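Local coordinates for putative uncharacterized protein (Chaetomium thermophilum, PDB 4XRI) that acts as a nuclear transport receptor of the importin-beta family, carrying protein cargo into the nucleus and probably binding a small GTPase, at residues E107-P112 with H142-N147; A116-A121 with I163-E168; P653-A658 with G673-V678; E684-Y689 with A722-G727. The protein carries 2 engineered substitutions. All coordinates share one frame; numbering follows the deposited sequence.

Contact 1 of 4, residues E107-P112 with H142-N147; sequences ETLASP and HALVRN. Engineered in segment 107-112: Pro112 (natural residue Ser).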
loop_
_atom_site.group_PDB
_atom_site.type_symbol
_atom_site.label_atom_id
_atom_site.label_comp_id
_atom_site.label_asym_id
_atom_site.label_seq_id
_atom_site.Cartn_x
_atom_site.Cartn_y
_atom_site.Cartn_z
ATOM N N GLU A 107 35.346 14.377 18.739
ATOM C CA GLU A 107 36.499 13.637 19.235
ATOM C C GLU A 107 36.213 12.140 19.378
ATOM O O GLU A 107 37.112 11.314 19.224
ATOM C CB GLU A 107 36.959 14.220 20.575
ATOM C CG GLU A 107 37.640 15.574 20.446
ATOM C CD GLU A 107 37.772 16.307 21.770
ATOM O OE1 GLU A 107 38.342 17.418 21.779
ATOM O OE2 GLU A 107 37.301 15.778 22.799
ATOM N N THR A 108 34.958 11.800 19.648
ATOM C CA THR A 108 34.552 10.413 19.871
ATOM C C THR A 108 34.618 9.588 18.577
ATOM O O THR A 108 34.681 8.356 18.611
ATOM C CB THR A 108 33.126 10.355 20.470
ATOM O OG1 THR A 108 33.093 11.100 21.693
ATOM C CG2 THR A 108 32.688 8.921 20.763
ATOM N N LEU A 109 34.626 10.271 17.434
ATOM C CA LEU A 109 34.769 9.598 16.144
ATOM C C LEU A 109 36.050 8.768 16.070
ATOM O O LEU A 109 36.118 7.775 15.345
ATOM C CB LEU A 109 34.759 10.611 14.999
ATOM C CG LEU A 109 33.478 11.394 14.708
ATOM C CD1 LEU A 109 33.686 12.271 13.482
ATOM C CD2 LEU A 109 32.295 10.458 14.509
ATOM N N ALA A 110 37.060 9.183 16.827
ATOM C CA ALA A 110 38.369 8.543 16.787
ATOM C C ALA A 110 38.442 7.309 17.685
ATOM O O ALA A 110 39.425 6.569 17.652
ATOM C CB ALA A 110 39.449 9.540 17.183
ATOM N N SER A 111 37.401 7.095 18.486
ATOM C CA SER A 111 37.365 5.979 19.428
ATOM C C SER A 111 37.523 4.628 18.740
ATOM O O SER A 111 36.890 4.372 17.719
ATOM C CB SER A 111 36.056 5.997 20.224
ATOM O OG SER A 111 35.984 4.881 21.096
ATOM N N PRO A 112 38.374 3.756 19.305
ATOM C CA PRO A 112 38.555 2.394 18.793
ATOM C C PRO A 112 37.318 1.530 19.023
ATOM O O PRO A 112 37.213 0.444 18.456
ATOM C CB PRO A 112 39.754 1.870 19.594
ATOM C CG PRO A 112 39.745 2.669 20.840
ATOM C CD PRO A 112 39.263 4.037 20.444
ATOM N N HIS A 142 34.925 20.154 6.614
ATOM C CA HIS A 142 36.362 20.135 6.360
ATOM C C HIS A 142 37.045 19.146 7.298
ATOM O O HIS A 142 37.940 18.406 6.891
ATOM C CB HIS A 142 36.964 21.533 6.527
ATOM C CG HIS A 142 38.424 21.607 6.199
ATOM N ND1 HIS A 142 38.893 21.670 4.905
ATOM C CD2 HIS A 142 39.516 21.624 6.998
ATOM C CE1 HIS A 142 40.214 21.725 4.921
ATOM N NE2 HIS A 142 40.617 21.696 6.178
ATOM N N ALA A 143 36.608 19.135 8.553
ATOM C CA ALA A 143 37.169 18.245 9.561
ATOM C C ALA A 143 36.836 16.790 9.248
ATOM O O ALA A 143 37.683 15.908 9.390
ATOM C CB ALA A 143 36.662 18.623 10.944
ATOM N N LEU A 144 35.600 16.547 8.822
ATOM C CA LEU A 144 35.154 15.199 8.480
ATOM C C LEU A 144 35.901 14.650 7.269
ATOM O O LEU A 144 36.325 13.496 7.262
ATOM C CB LEU A 144 33.647 15.184 8.213
ATOM C CG LEU A 144 32.725 15.438 9.408
ATOM C CD1 LEU A 144 31.267 15.426 8.965
ATOM C CD2 LEU A 144 32.967 14.407 10.500
ATOM N N VAL A 145 36.047 15.482 6.244
ATOM C CA VAL A 145 36.774 15.095 5.039
ATOM C C VAL A 145 38.241 14.833 5.364
ATOM O O VAL A 145 38.843 13.886 4.857
ATOM C CB VAL A 145 36.671 16.181 3.941
ATOM C CG1 VAL A 145 37.666 15.917 2.823
ATOM C CG2 VAL A 145 35.256 16.250 3.391
ATOM N N ARG A 146 38.802 15.670 6.229
ATOM C CA ARG A 146 40.188 15.515 6.655
ATOM C C ARG A 146 40.356 14.207 7.424
ATOM O O ARG A 146 41.280 13.435 7.163
ATOM C CB ARG A 146 40.622 16.708 7.512
ATOM C CG ARG A 146 42.114 16.781 7.782
ATOM C CD ARG A 146 42.448 18.018 8.601
ATOM N NE ARG A 146 43.806 17.982 9.139
ATOM C CZ ARG A 146 44.841 18.633 8.616
ATOM N NH1 ARG A 146 46.037 18.540 9.180
ATOM N NH2 ARG A 146 44.682 19.382 7.534
ATOM N N ASN A 147 39.451 13.962 8.368
ATOM C CA ASN A 147 39.444 12.715 9.125
ATOM C C ASN A 147 39.339 11.494 8.217
ATOM O O ASN A 147 40.036 10.500 8.414
ATOM C CB ASN A 147 38.288 12.692 10.128
ATOM C CG ASN A 147 38.453 13.701 11.244
ATOM O OD1 ASN A 147 39.494 14.343 11.369
ATOM N ND2 ASN A 147 37.425 13.834 12.074
#
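Leu109 occupies the type I beta turn from Thr108 to Ser111, closed by Ser111 N to Thr108 O at 3.0 Å, and it meets helix 140-150 at Leu144 and Asn147, which sit nearly one turn apart. The case illustrates how an alpha-helical solenoid such as importin-beta can use a turn, as well as a helix, to make lateral contacts. The principal touch is between methyl groups: Leu109 CD1 rests against Leu144 CD2 at 3.7 Å, with the two side chains crossing at about a right angle. In Leu109 the CG lies anti to the carbonyl carbon (chi1 -67°) and CD1 continues away from CA (chi2 -177°), which carries that methyl to the far end of an extended chain, against Leu144. Leu144 has nearly the same torsions, but here it is CD2, the branch that leaves the extended line, that does the touching. The second neighbour of Leu109 CD1 is Asn147 ND2 at 4.3 Å, a loose contact of a methyl with an amide nitrogen. That amide has a weak hydrogen bond to Ser159 OG on helix 153-168, a helix that also packs on Leu109 through Ala158 and Ser159 and on Leu144 through Ile163. Ala120 and Ile124 of helix 114-131 add to the cover on Leu109. With only 82 Å² buried between the two segments, the contact is one small apolar face of a larger core. Cohesion across the pair is mainly dispersive, and the contact would probably tolerate small shifts of turn against helix better than a set of directed bonds would.

Contact 2 of 4, residues A116-A121 with I163-E168; sequences AGQAAA and IGFICE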
loop_
_atom_site.group_PDB
_atom_site.type_symbol
_atom_site.label_atom_id
_atom_site.label_comp_id
_atom_site.label_asym_id
_atom_site.label_seq_id
_atom_site.Cartn_x
_atom_site.Cartn_y
_atom_site.Cartn_z
ATOM N N ALA A 116 30.576 3.235 19.869
ATOM C CA ALA A 116 30.664 4.621 20.309
ATOM C C ALA A 116 30.887 5.540 19.113
ATOM O O ALA A 116 30.272 6.602 19.010
ATOM C CB ALA A 116 31.780 4.789 21.325
ATOM N N GLY A 117 31.767 5.117 18.211
ATOM C CA GLY A 117 32.061 5.881 17.014
ATOM C C GLY A 117 30.841 6.063 16.134
ATOM O O GLY A 117 30.582 7.155 15.631
ATOM N N GLN A 118 30.088 4.982 15.952
ATOM C CA GLN A 118 28.863 5.021 15.157
ATOM C C GLN A 118 27.853 5.972 15.779
ATOM O O GLN A 118 27.244 6.787 15.086
ATOM C CB GLN A 118 28.253 3.622 15.030
ATOM C CG GLN A 118 27.254 3.465 13.894
ATOM C CD GLN A 118 25.858 3.934 14.258
ATOM O OE1 GLN A 118 25.541 4.134 15.432
ATOM N NE2 GLN A 118 25.014 4.112 13.247
ATOM N N ALA A 119 27.679 5.852 17.093
ATOM C CA ALA A 119 26.742 6.694 17.833
ATOM C C ALA A 119 27.112 8.167 17.709
ATOM O O ALA A 119 26.242 9.021 17.536
ATOM C CB ALA A 119 26.701 6.281 19.293
ATOM N N ALA A 120 28.408 8.454 17.787
ATOM C CA ALA A 120 28.902 9.818 17.646
ATOM C C ALA A 120 28.597 10.362 16.251
ATOM O O ALA A 120 28.297 11.545 16.085
ATOM C CB ALA A 120 30.394 9.874 17.923
ATOM N N ALA A 121 28.678 9.487 15.252
ATOM C CA ALA A 121 28.357 9.861 13.878
ATOM C C ALA A 121 26.894 10.271 13.758
ATOM O O ALA A 121 26.562 11.225 13.052
ATOM C CB ALA A 121 28.667 8.717 12.923
ATOM N N ILE A 163 29.696 11.484 7.345
ATOM C CA ILE A 163 29.540 12.123 6.044
ATOM C C ILE A 163 28.341 11.549 5.293
ATOM O O ILE A 163 27.541 12.287 4.712
ATOM C CB ILE A 163 30.817 11.964 5.191
ATOM C CG1 ILE A 163 31.925 12.882 5.717
ATOM C CG2 ILE A 163 30.531 12.266 3.730
ATOM C CD1 ILE A 163 33.273 12.642 5.065
ATOM N N GLY A 164 28.214 10.227 5.324
ATOM C CA GLY A 164 27.111 9.544 4.674
ATOM C C GLY A 164 25.768 9.909 5.279
ATOM O O GLY A 164 24.797 10.140 4.560
ATOM N N PHE A 165 25.721 9.961 6.608
ATOM C CA PHE A 165 24.511 10.337 7.337
ATOM C C PHE A 165 24.044 11.734 6.956
ATOM O O PHE A 165 22.852 11.974 6.759
ATOM C CB PHE A 165 24.746 10.272 8.851
ATOM C CG PHE A 165 24.847 8.877 9.397
ATOM C CD1 PHE A 165 24.561 7.781 8.601
ATOM C CD2 PHE A 165 25.213 8.663 10.715
ATOM C CE1 PHE A 165 24.648 6.501 9.105
ATOM C CE2 PHE A 165 25.297 7.384 11.228
ATOM C CZ PHE A 165 25.013 6.300 10.420
ATOM N N ILE A 166 24.999 12.650 6.858
ATOM C CA ILE A 166 24.716 14.038 6.526
ATOM C C ILE A 166 24.266 14.185 5.072
ATOM O O ILE A 166 23.300 14.892 4.781
ATOM C CB ILE A 166 25.952 14.922 6.783
ATOM C CG1 ILE A 166 26.215 15.028 8.287
ATOM C CG2 ILE A 166 25.764 16.304 6.183
ATOM C CD1 ILE A 166 27.528 15.693 8.639
ATOM N N CYS A 167 24.953 13.496 4.165
ATOM C CA CYS A 167 24.659 13.610 2.739
ATOM C C CYS A 167 23.358 12.918 2.335
ATOM O O CYS A 167 22.739 13.294 1.342
ATOM C CB CYS A 167 25.818 13.044 1.913
ATOM S SG CYS A 167 27.258 14.134 1.818
ATOM N N GLU A 168 22.938 11.912 3.097
ATOM C CA GLU A 168 21.728 11.172 2.749
ATOM C C GLU A 168 20.476 11.919 3.191
ATOM O O GLU A 168 19.381 11.655 2.693
ATOM C CB GLU A 168 21.740 9.771 3.369
ATOM C CG GLU A 168 21.397 9.726 4.844
ATOM C CD GLU A 168 21.240 8.306 5.367
ATOM O OE1 GLU A 168 21.305 8.115 6.601
ATOM O OE2 GLU A 168 21.047 7.383 4.548
#
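Phe165 of helix 153-168 reaches across to Gln118 and Ala121 of helix 114-131, a helix-on-helix contact within the HEAT-repeat solenoid of importin-beta, and the pairing exemplifies how one aromatic ring can span the distance between two such helices. At Ala121 and Phe165 the CA atoms stand 7.6 Å apart. The apolar part is simple: Ala121 CB lies 4.0 Å from Phe165 CE2, and the small methyl lets the ring come up close to the backbone. Polar atoms then gather round the rim of the ring, near its plane. One is the carbonyl oxygen Ala121 O, 3.7 Å from Phe165 CD2. The other is Gln118 NE2, in an amide whose plane is turned 75° from that of the ring; the chain bends at chi2 (-83°) to bring it there. Beyond the pair, Gln118 OE1 is hydrogen-bonded to Gln122 NE2, which helps to set the amide, and a glycerol lies beside the same side chain. Replacing Phe165 with an alanine would probably open a gap beside Ala121 and leave the Gln118 amide held mainly by Gln122. The nearest approach is made at the ring's far end, with Gln118 NE2 3.6 Å from Phe165 CZ.

Contact 3 of 4, residues P653-A658 with G673-V678; sequences PFLYNA and GLVSDV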
loop_
_atom_site.group_PDB
_atom_site.type_symbol
_atom_site.label_atom_id
_atom_site.label_comp_id
_atom_site.label_asym_id
_atom_site.label_seq_id
_atom_site.Cartn_x
_atom_site.Cartn_y
_atom_site.Cartn_z
ATOM N N PRO A 653 -30.556 3.941 15.954
ATOM C CA PRO A 653 -29.671 4.358 17.053
ATOM C C PRO A 653 -28.253 3.785 16.964
ATOM O O PRO A 653 -27.299 4.469 17.339
ATOM C CB PRO A 653 -30.393 3.827 18.297
ATOM C CG PRO A 653 -31.822 3.819 17.909
ATOM C CD PRO A 653 -31.825 3.396 16.472
ATOM N N PHE A 654 -28.113 2.556 16.479
ATOM C CA PHE A 654 -26.789 1.979 16.269
ATOM C C PHE A 654 -26.045 2.754 15.190
ATOM O O PHE A 654 -24.849 3.018 15.309
ATOM C CB PHE A 654 -26.886 0.503 15.880
ATOM C CG PHE A 654 -27.296 -0.399 17.008
ATOM C CD1 PHE A 654 -26.345 -0.948 17.853
ATOM C CD2 PHE A 654 -28.628 -0.710 17.216
ATOM C CE1 PHE A 654 -26.718 -1.785 18.887
ATOM C CE2 PHE A 654 -29.007 -1.547 18.247
ATOM C CZ PHE A 654 -28.050 -2.083 19.087
ATOM N N LEU A 655 -26.768 3.117 14.138
ATOM C CA LEU A 655 -26.205 3.887 13.038
ATOM C C LEU A 655 -25.772 5.275 13.505
ATOM O O LEU A 655 -24.679 5.736 13.171
ATOM C CB LEU A 655 -27.216 4.003 11.898
ATOM C CG LEU A 655 -26.756 4.758 10.650
ATOM C CD1 LEU A 655 -25.442 4.192 10.146
ATOM C CD2 LEU A 655 -27.821 4.696 9.565
ATOM N N TYR A 656 -26.636 5.929 14.277
ATOM C CA TYR A 656 -26.332 7.234 14.855
ATOM C C TYR A 656 -25.038 7.201 15.662
ATOM O O TYR A 656 -24.184 8.076 15.528
ATOM C CB TYR A 656 -27.475 7.711 15.758
ATOM C CG TYR A 656 -28.791 7.940 15.053
ATOM C CD1 TYR A 656 -28.836 8.263 13.702
ATOM C CD2 TYR A 656 -29.992 7.836 15.743
ATOM C CE1 TYR A 656 -30.043 8.474 13.057
ATOM C CE2 TYR A 656 -31.201 8.043 15.110
ATOM C CZ TYR A 656 -31.221 8.362 13.769
ATOM O OH TYR A 656 -32.425 8.572 13.137
ATOM N N ASN A 657 -24.904 6.179 16.499
ATOM C CA ASN A 657 -23.765 6.067 17.400
ATOM C C ASN A 657 -22.459 5.859 16.647
ATOM O O ASN A 657 -21.421 6.399 17.027
ATOM C CB ASN A 657 -23.986 4.924 18.388
ATOM C CG ASN A 657 -23.166 5.084 19.648
ATOM O OD1 ASN A 657 -22.173 4.384 19.850
ATOM N ND2 ASN A 657 -23.571 6.020 20.501
ATOM N N ALA A 658 -22.522 5.076 15.576
ATOM C CA ALA A 658 -21.363 4.865 14.718
ATOM C C ALA A 658 -20.988 6.162 14.011
ATOM O O ALA A 658 -19.808 6.483 13.863
ATOM C CB ALA A 658 -21.642 3.763 13.706
ATOM N N GLY A 673 -21.348 5.731 4.861
ATOM C CA GLY A 673 -21.696 4.951 3.688
ATOM C C GLY A 673 -23.051 4.292 3.867
ATOM O O GLY A 673 -23.821 4.158 2.916
ATOM N N LEU A 674 -23.348 3.880 5.096
ATOM C CA LEU A 674 -24.633 3.260 5.404
ATOM C C LEU A 674 -25.784 4.249 5.249
ATOM O O LEU A 674 -26.879 3.874 4.833
ATOM C CB LEU A 674 -24.628 2.680 6.823
ATOM C CG LEU A 674 -24.642 1.155 6.939
ATOM C CD1 LEU A 674 -25.875 0.579 6.252
ATOM C CD2 LEU A 674 -23.369 0.557 6.355
ATOM N N VAL A 675 -25.537 5.511 5.592
ATOM C CA VAL A 675 -26.556 6.546 5.441
ATOM C C VAL A 675 -26.882 6.738 3.967
ATOM O O VAL A 675 -28.045 6.884 3.588
ATOM C CB VAL A 675 -26.113 7.893 6.046
ATOM C CG1 VAL A 675 -27.200 8.945 5.848
ATOM C CG2 VAL A 675 -25.798 7.729 7.524
ATOM N N SER A 676 -25.841 6.731 3.139
ATOM C CA SER A 676 -26.014 6.792 1.692
ATOM C C SER A 676 -26.821 5.599 1.197
ATOM O O SER A 676 -27.749 5.754 0.403
ATOM C CB SER A 676 -24.659 6.837 0.982
ATOM O OG SER A 676 -24.102 8.138 1.038
ATOM N N ASP A 677 -26.461 4.412 1.678
ATOM C CA ASP A 677 -27.167 3.185 1.323
ATOM C C ASP A 677 -28.647 3.262 1.682
ATOM O O ASP A 677 -29.509 2.979 0.851
ATOM C CB ASP A 677 -26.530 1.980 2.020
ATOM C CG ASP A 677 -25.142 1.679 1.507
ATOM O OD1 ASP A 677 -24.899 1.891 0.302
ATOM O OD2 ASP A 677 -24.295 1.229 2.308
ATOM N N VAL A 678 -28.927 3.647 2.922
ATOM C CA VAL A 678 -30.291 3.680 3.434
ATOM C C VAL A 678 -31.171 4.699 2.705
ATOM O O VAL A 678 -32.321 4.408 2.377
ATOM C CB VAL A 678 -30.297 3.984 4.949
ATOM C CG1 VAL A 678 -31.688 4.380 5.422
ATOM C CG2 VAL A 678 -29.792 2.776 5.730
#
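Leu655 fits against Leu674 and Val675, joining helix 648-660 to helix 665-682, two consecutive helices that run roughly antiparallel in the HEAT-repeat solenoid of importin-beta. In the first shell the two methyls of Leu655 divide the work. Leu655 CD1 touches Leu674 CB at 3.7 Å, close to the backbone, while Leu655 CD2 meets Val675 CG2 at 4.2 Å. One leucine fork thus engages two neighbouring residues of the partner helix, approaching each at an oblique angle. The torsions account for the reach: CG stands anti to the backbone N (chi1 -179°), and the two branches then spread over the facing helix. Between Leu655 and Leu674 the CA atoms are 7.8 Å apart, the nearest pair of these segments.

Further out, two aromatic side chains close round the leucine: Phe630 of helix 625-640 packs on both Leu655 and Leu674, and Phe693 of helix 690-701 on both Leu655 and Val675. Asp677 OD2 is hydrogen-bonded to Ser634 OG, and Ser676 OG to Asp720 OD2, so that helix 665-682 is tied to helix 625-640 and to helix 711-725 while its apolar face receives Leu655. On the other helix, the hydroxyl oxygen Tyr656 OH is hydrogen-bonded to Asn692 ND2.

Contact 4 of 4, residues E684-Y689 with A722-G727; sequences ERSQPY and ASAIGG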
loop_
_atom_site.group_PDB
_atom_site.type_symbol
_atom_site.label_atom_id
_atom_site.label_comp_id
_atom_site.label_asym_id
_atom_site.label_seq_id
_atom_site.Cartn_x
_atom_site.Cartn_y
_atom_site.Cartn_z
ATOM N N GLU A 684 -37.697 8.205 -0.275
ATOM C CA GLU A 684 -38.475 9.138 0.535
ATOM C C GLU A 684 -38.932 8.519 1.853
ATOM O O GLU A 684 -39.311 9.227 2.785
ATOM C CB GLU A 684 -39.683 9.629 -0.261
ATOM C CG GLU A 684 -39.321 10.186 -1.628
ATOM C CD GLU A 684 -40.534 10.629 -2.418
ATOM O OE1 GLU A 684 -41.668 10.369 -1.966
ATOM O OE2 GLU A 684 -40.352 11.240 -3.494
ATOM N N ARG A 685 -38.884 7.193 1.929
ATOM C CA ARG A 685 -39.235 6.472 3.146
ATOM C C ARG A 685 -38.201 6.713 4.251
ATOM O O ARG A 685 -38.468 6.480 5.432
ATOM C CB ARG A 685 -39.363 4.975 2.847
ATOM C CG ARG A 685 -39.823 4.121 4.016
ATOM C CD ARG A 685 -41.113 4.648 4.613
ATOM N NE ARG A 685 -41.559 3.857 5.757
ATOM C CZ ARG A 685 -41.142 4.044 7.005
ATOM N NH1 ARG A 685 -41.606 3.275 7.981
ATOM N NH2 ARG A 685 -40.262 4.996 7.274
ATOM N N SER A 686 -37.026 7.194 3.861
ATOM C CA SER A 686 -35.942 7.446 4.806
ATOM C C SER A 686 -35.955 8.881 5.329
ATOM O O SER A 686 -35.235 9.214 6.271
ATOM C CB SER A 686 -34.592 7.149 4.153
ATOM O OG SER A 686 -34.295 8.101 3.147
ATOM N N GLN A 687 -36.782 9.722 4.712
ATOM C CA GLN A 687 -36.884 11.143 5.064
ATOM C C GLN A 687 -37.062 11.439 6.562
ATOM O O GLN A 687 -36.460 12.384 7.069
ATOM C CB GLN A 687 -38.038 11.788 4.285
ATOM C CG GLN A 687 -38.208 13.294 4.497
ATOM C CD GLN A 687 -39.091 13.637 5.687
ATOM O OE1 GLN A 687 -40.076 12.952 5.965
ATOM N NE2 GLN A 687 -38.728 14.691 6.406
ATOM N N PRO A 688 -37.891 10.652 7.278
ATOM C CA PRO A 688 -38.039 10.966 8.705
ATOM C C PRO A 688 -36.768 10.815 9.550
ATOM O O PRO A 688 -36.750 11.280 10.691
ATOM C CB PRO A 688 -39.103 9.961 9.166
ATOM C CG PRO A 688 -39.903 9.695 7.957
ATOM C CD PRO A 688 -38.915 9.684 6.838
ATOM N N TYR A 689 -35.730 10.181 9.015
ATOM C CA TYR A 689 -34.504 9.959 9.779
ATOM C C TYR A 689 -33.384 10.898 9.353
ATOM O O TYR A 689 -32.301 10.895 9.941
ATOM C CB TYR A 689 -34.033 8.513 9.626
ATOM C CG TYR A 689 -35.126 7.487 9.798
ATOM C CD1 TYR A 689 -35.484 7.028 11.058
ATOM C CD2 TYR A 689 -35.797 6.971 8.696
ATOM C CE1 TYR A 689 -36.484 6.087 11.217
ATOM C CE2 TYR A 689 -36.797 6.030 8.844
ATOM C CZ TYR A 689 -37.137 5.594 10.106
ATOM O OH TYR A 689 -38.131 4.657 10.257
ATOM N N ALA A 722 -30.503 14.747 -0.093
ATOM C CA ALA A 722 -31.245 15.719 -0.891
ATOM C C ALA A 722 -32.197 15.021 -1.857
ATOM O O ALA A 722 -33.349 15.424 -2.015
ATOM C CB ALA A 722 -30.287 16.626 -1.654
ATOM N N SER A 723 -31.700 13.972 -2.508
ATOM C CA SER A 723 -32.510 13.183 -3.430
ATOM C C SER A 723 -33.672 12.509 -2.714
ATOM O O SER A 723 -34.776 12.410 -3.252
ATOM C CB SER A 723 -31.655 12.122 -4.129
ATOM O OG SER A 723 -30.837 12.698 -5.129
ATOM N N ALA A 724 -33.418 12.052 -1.494
ATOM C CA ALA A 724 -34.412 11.310 -0.734
ATOM C C ALA A 724 -35.535 12.196 -0.204
ATOM O O ALA A 724 -36.697 11.787 -0.189
ATOM C CB ALA A 724 -33.742 10.569 0.419
ATOM N N ILE A 725 -35.198 13.406 0.233
ATOM C CA ILE A 725 -36.168 14.244 0.931
ATOM C C ILE A 725 -36.681 15.424 0.106
ATOM O O ILE A 725 -37.555 16.160 0.558
ATOM C CB ILE A 725 -35.576 14.786 2.243
ATOM C CG1 ILE A 725 -34.561 15.897 1.968
ATOM C CG2 ILE A 725 -34.931 13.661 3.035
ATOM C CD1 ILE A 725 -33.979 16.501 3.230
ATOM N N GLY A 726 -36.134 15.597 -1.095
ATOM C CA GLY A 726 -36.590 16.618 -2.025
ATOM C C GLY A 726 -36.714 18.022 -1.454
ATOM O O GLY A 726 -35.730 18.617 -1.012
ATOM N N GLY A 727 -37.938 18.546 -1.461
ATOM C CA GLY A 727 -38.218 19.894 -0.999
ATOM C C GLY A 727 -37.876 20.138 0.458
ATOM O O GLY A 727 -37.679 21.279 0.874
#
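Glu684, in the loop between helices 665-682 and 690-701 of the alpha-helical solenoid, lays its backbone against the C-terminal end of helix 711-725: Glu684 CA stands 3.3 Å from Ala724 O in a CA-H...O contact with an angle of 142° at the hydrogen. Its side chain joins in through the aliphatic part, Glu684 CG lying 3.4 Å from that same oxygen. Two residues on, Ser686 presents OG to the methyl of Ala724, 3.7 Å from its CB. The hydroxyl is not looking for a partner there, since OG is hydrogen-bonded to Gly683 O just before the segment, and the methyl simply packs beside it. Thr679 of helix 665-682 touches both Ser686 and Ala724 and so backs this part of the seam.

Gln687 then makes the apolar contact. Its CG meets Ile725 CG2 at 3.6 Å, the side chains crossing at about a right angle. With CG opposite the backbone N (chi1 -177°), the aliphatic stem is laid across the isoleucine, and the bend at chi2 (-88°) takes the amide off the line of the stem. Just past Ile725, Gly726 leaves the helical conformation with positive phi (50°), turning the chain away.

The chemistry is thus that of close backbone and aliphatic packing. A carbonyl in the last turn of a helix probably carries some extra negative character, and the polarised C-H of Glu684 would suit it as a weak, mildly electrostatic partner.

Overall arrangement
The four contacts fall into two pairs at opposite sides of the chain's centre, and the solenoid's length separates them: the centres of contacts 1 and 4 are 74 Å apart, and contacts 2 and 3 keep their nearest atoms about 41 Å from each other. Contacts 1 and 2, centres 10 Å apart, alternate along the chain and form one continuous core, where Leu144 CD1 meets Ile166 CD1 at 3.8 Å. Contacts 3 and 4 follow in series, 15 Å between centres, joined where Tyr656 OH lies 3.9 Å from Tyr689 CB. Glycerol, probably from the crystallisation liquor, lies beside contact 2 and at Asn657 of contact 3. Such local packing, repeated, builds a long receptor described as highly flexible.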